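Local structure of HIAXHD3 (Humicola insolens, 3ZXL) at residues A[192-197]-A[205-210]. The protein probably removes arabinofuranosyl side chains from xylan as a family 43 exo-arabinofuranosidase, the type of enzyme into which endo-xylanase activity has been engineered. Sequence-based numbering, arbitrary orientation.
Sequences AGARMY and ILVTRP
Ala-192 and Thr-208, like Arg-195 and Leu-206, form antiparallel hydrogen-bonded pairs, joining strands whose local axes run at 166° and approach to 4.5 Å. Each pair exchanges two backbone N-H...O=C bonds. Between the pairs, 192-197 spends one residue more than its partner, a beta bulge at which Gly-193 turns to a positive phi of 74°. Leaving the bulge, Leu-206 O accepts the Arg-195 N-H, and Ala-194 CA, still within it, adds a CA-H...O contact of 3.3 Å to Leu-206 O.

Ile-205 is touched by both Ala-194 and Met-196. Ile-205 sets CG2 anti to its backbone N (chi1 -61°), placing that methyl 3.9 Å from Ala-194 CB, while its CG1 branch meets Met-196 CG at 4.0 Å. The extended Met-196 chain crosses Ile-205 at a slant, and Ala-157 of strand 154-158 touches all three side chains. On the face that carries Arg-195 and Leu-206, Leu-206 CB lies at the edge of the Tyr-197 ring, near its plane, 4.3 Å from CE2; the phenol oxygen continues to Ile-252 N. Thr-208 turns its CG2 methyl over the Ala-192 carbonyl, 3.3 Å from O, and its OG1 bonds to Ala-213 O. The Arg-195 guanidinium leads away from 205-210 to the carbonyls of Ser-86, Asp-19 and Leu-20, tying this strand to neighbouring parts of the chain.

Strand 213-219 continues the sheet beyond 202-209. At the bulge Gly-193 N bonds to Asp-143 OD2, and the Ala-192 side chain lies about 6 Å from a bound B3P molecule. The pairing is that of an antiparallel beta hairpin, 192-199 with 202-209, within one blade of the five-bladed beta-propeller characteristic of family 43 glycoside hydrolases.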
ATOM      1  N   ALA A 192     -19.575   2.241   4.608  1.00 13.98           N
ATOM      2  CA  ALA A 192     -18.799   1.522   3.624  1.00 17.50           C
ATOM      3  C   ALA A 192     -17.699   0.762   4.379  1.00 18.07           C
ATOM      4  O   ALA A 192     -17.646   0.776   5.603  1.00 14.77           O
ATOM      5  CB  ALA A 192     -18.171   2.536   2.625  1.00 18.80           C
ATOM      6  N   GLY A 193     -16.780   0.153   3.662  1.00 12.49           N
ATOM      7  CA  GLY A 193     -15.600  -0.379   4.334  1.00 14.17           C
ATOM      8  C   GLY A 193     -15.845  -1.660   5.162  1.00 11.19           C
ATOM      9  O   GLY A 193     -15.118  -1.916   6.122  1.00 14.25           O
ATOM     10  N   ALA A 194     -16.819  -2.467   4.770  1.00 11.06           N
ATOM     11  CA  ALA A 194     -17.184  -3.689   5.551  1.00 15.40           C
ATOM     12  C   ALA A 194     -16.015  -4.673   5.837  1.00 18.77           C
ATOM     13  O   ALA A 194     -15.246  -5.018   4.932  1.00 13.58           O
ATOM     14  CB  ALA A 194     -18.323  -4.442   4.890  1.00 10.63           C
ATOM     15  N   ARG A 195     -15.894  -5.072   7.110  1.00 11.18           N
ATOM     16  CA  ARG A 195     -15.130  -6.248   7.562  1.00  8.47           C
ATOM     17  C   ARG A 195     -16.141  -7.136   8.316  1.00 12.84           C
ATOM     18  O   ARG A 195     -16.976  -6.595   9.030  1.00 14.59           O
ATOM     19  CB  ARG A 195     -13.994  -5.779   8.491  1.00 12.03           C
ATOM     20  CG  ARG A 195     -13.038  -4.760   7.727  1.00 19.87           C
ATOM     21  CD  ARG A 195     -12.039  -5.532   7.020  1.00 34.96           C
ATOM     22  NE  ARG A 195     -11.120  -4.820   6.112  1.00 28.10           N
ATOM     23  CZ  ARG A 195     -11.207  -4.912   4.797  1.00 24.99           C
ATOM     24  NH1 ARG A 195     -12.244  -5.564   4.262  1.00 12.03           N
ATOM     25  NH2 ARG A 195     -10.284  -4.340   4.039  1.00 19.70           N
ATOM     26  N   MET A 196     -16.075  -8.467   8.176  1.00  7.96           N
ATOM     27  CA  MET A 196     -17.163  -9.314   8.703  1.00 11.84           C
ATOM     28  C   MET A 196     -16.590 -10.395   9.566  1.00 10.76           C
ATOM     29  O   MET A 196     -15.477 -10.888   9.259  1.00 11.22           O
ATOM     30  CB  MET A 196     -17.949  -9.951   7.546  1.00  9.83           C
ATOM     31  CG  MET A 196     -19.206 -10.725   8.050  1.00 10.66           C
ATOM     32  SD  MET A 196     -20.164 -11.350   6.643  1.00 14.51           S
ATOM     33  CE  MET A 196     -21.590 -11.958   7.518  1.00 13.97           C
ATOM     34  N   TYR A 197     -17.260 -10.709  10.675  1.00  9.37           N
ATOM     35  CA  TYR A 197     -16.624 -11.540  11.734  1.00  9.15           C
ATOM     36  C   TYR A 197     -17.677 -12.494  12.308  1.00 13.71           C
ATOM     37  O   TYR A 197     -18.870 -12.144  12.345  1.00  9.23           O
ATOM     38  CB  TYR A 197     -16.092 -10.669  12.907  1.00  9.77           C
ATOM     39  CG  TYR A 197     -15.054  -9.650  12.484  1.00 10.83           C
ATOM     40  CD1 TYR A 197     -13.729 -10.017  12.284  1.00 10.53           C
ATOM     41  CD2 TYR A 197     -15.429  -8.332  12.223  1.00 11.92           C
ATOM     42  CE1 TYR A 197     -12.773  -9.076  11.857  1.00 11.06           C
ATOM     43  CE2 TYR A 197     -14.509  -7.397  11.794  1.00 10.64           C
ATOM     44  CZ  TYR A 197     -13.173  -7.793  11.587  1.00  7.17           C
ATOM     45  OH  TYR A 197     -12.270  -6.816  11.145  1.00 11.41           O
ATOM     46  N   ILE A 205     -20.286  -6.891  11.730  1.00  9.02           N
ATOM     47  CA  ILE A 205     -19.659  -6.251  10.593  1.00  8.43           C
ATOM     48  C   ILE A 205     -19.174  -4.888  11.050  1.00 13.59           C
ATOM     49  O   ILE A 205     -19.885  -4.142  11.711  1.00 13.52           O
ATOM     50  CB  ILE A 205     -20.677  -6.053   9.457  1.00 13.17           C
ATOM     51  CG1 ILE A 205     -21.192  -7.415   9.038  1.00  9.02           C
ATOM     52  CG2 ILE A 205     -20.021  -5.236   8.260  1.00 11.89           C
ATOM     53  CD1 ILE A 205     -22.468  -7.343   7.962  1.00  8.79           C
ATOM     54  N   LEU A 206     -17.932  -4.582  10.765  1.00 13.04           N
ATOM     55  CA  LEU A 206     -17.401  -3.245  11.090  1.00 19.35           C
ATOM     56  C   LEU A 206     -17.600  -2.386   9.845  1.00 13.90           C
ATOM     57  O   LEU A 206     -17.250  -2.841   8.752  1.00 10.63           O
ATOM     58  CB  LEU A 206     -15.927  -3.338  11.377  1.00 12.47           C
ATOM     59  CG  LEU A 206     -15.540  -2.929  12.795  1.00 21.68           C
ATOM     60  CD1 LEU A 206     -16.162  -3.882  13.818  1.00 16.76           C
ATOM     61  CD2 LEU A 206     -14.024  -2.862  12.904  1.00 24.33           C
ATOM     62  N   VAL A 207     -18.155  -1.183   9.977  1.00 14.49           N
ATOM     63  CA  VAL A 207     -18.248  -0.281   8.820  1.00 13.02           C
ATOM     64  C   VAL A 207     -17.749   1.107   9.189  1.00 10.48           C
ATOM     65  O   VAL A 207     -17.794   1.500  10.357  1.00 11.96           O
ATOM     66  CB  VAL A 207     -19.700  -0.167   8.243  1.00 13.54           C
ATOM     67  CG1 VAL A 207     -20.164  -1.552   7.711  1.00 19.67           C
ATOM     68  CG2 VAL A 207     -20.681   0.416   9.304  1.00 12.79           C
ATOM     69  N   THR A 208     -17.225   1.817   8.207  1.00 11.46           N
ATOM     70  CA  THR A 208     -16.790   3.204   8.454  1.00 12.03           C
ATOM     71  C   THR A 208     -17.897   4.179   7.992  1.00 21.28           C
ATOM     72  O   THR A 208     -18.608   3.909   7.016  1.00 17.97           O
ATOM     73  CB  THR A 208     -15.456   3.469   7.719  1.00 19.91           C
ATOM     74  OG1 THR A 208     -14.991   4.793   8.017  1.00 29.27           O
ATOM     75  CG2 THR A 208     -15.624   3.344   6.255  1.00 21.07           C
ATOM     76  N   ARG A 209     -18.078   5.264   8.750  1.00 18.93           N
ATOM     77  CA  ARG A 209     -18.856   6.440   8.314  1.00 27.77           C
ATOM     78  C   ARG A 209     -17.803   7.446   7.884  1.00 29.26           C
ATOM     79  O   ARG A 209     -17.242   8.107   8.739  1.00 31.22           O
ATOM     80  CB  ARG A 209     -19.657   7.035   9.490  1.00 34.42           C
ATOM     81  CG  ARG A 209     -20.788   8.027   9.087  1.00 42.00           C
ATOM     82  CD  ARG A 209     -20.322   9.495   8.737  1.00 50.24           C
ATOM     83  NE  ARG A 209     -19.710  10.315   9.807  1.00 44.29           N
ATOM     84  CZ  ARG A 209     -20.032  10.296  11.103  1.00 59.37           C
ATOM     85  NH1 ARG A 209     -20.972   9.495  11.565  1.00 62.41           N
ATOM     86  NH2 ARG A 209     -19.404  11.088  11.966  1.00 52.75           N
ATOM     87  N   PRO A 210     -17.489   7.542   6.573  1.00 26.21           N
ATOM     88  CA  PRO A 210     -16.305   8.320   6.147  1.00 36.95           C
ATOM     89  C   PRO A 210     -16.327   9.807   6.568  1.00 41.03           C
ATOM     90  O   PRO A 210     -17.389  10.414   6.603  1.00 37.63           O
ATOM     91  CB  PRO A 210     -16.335   8.216   4.617  1.00 29.46           C
ATOM     92  CG  PRO A 210     -17.113   6.980   4.331  1.00 30.53           C
ATOM     93  CD  PRO A 210     -18.141   6.861   5.440  1.00 21.87           C
TER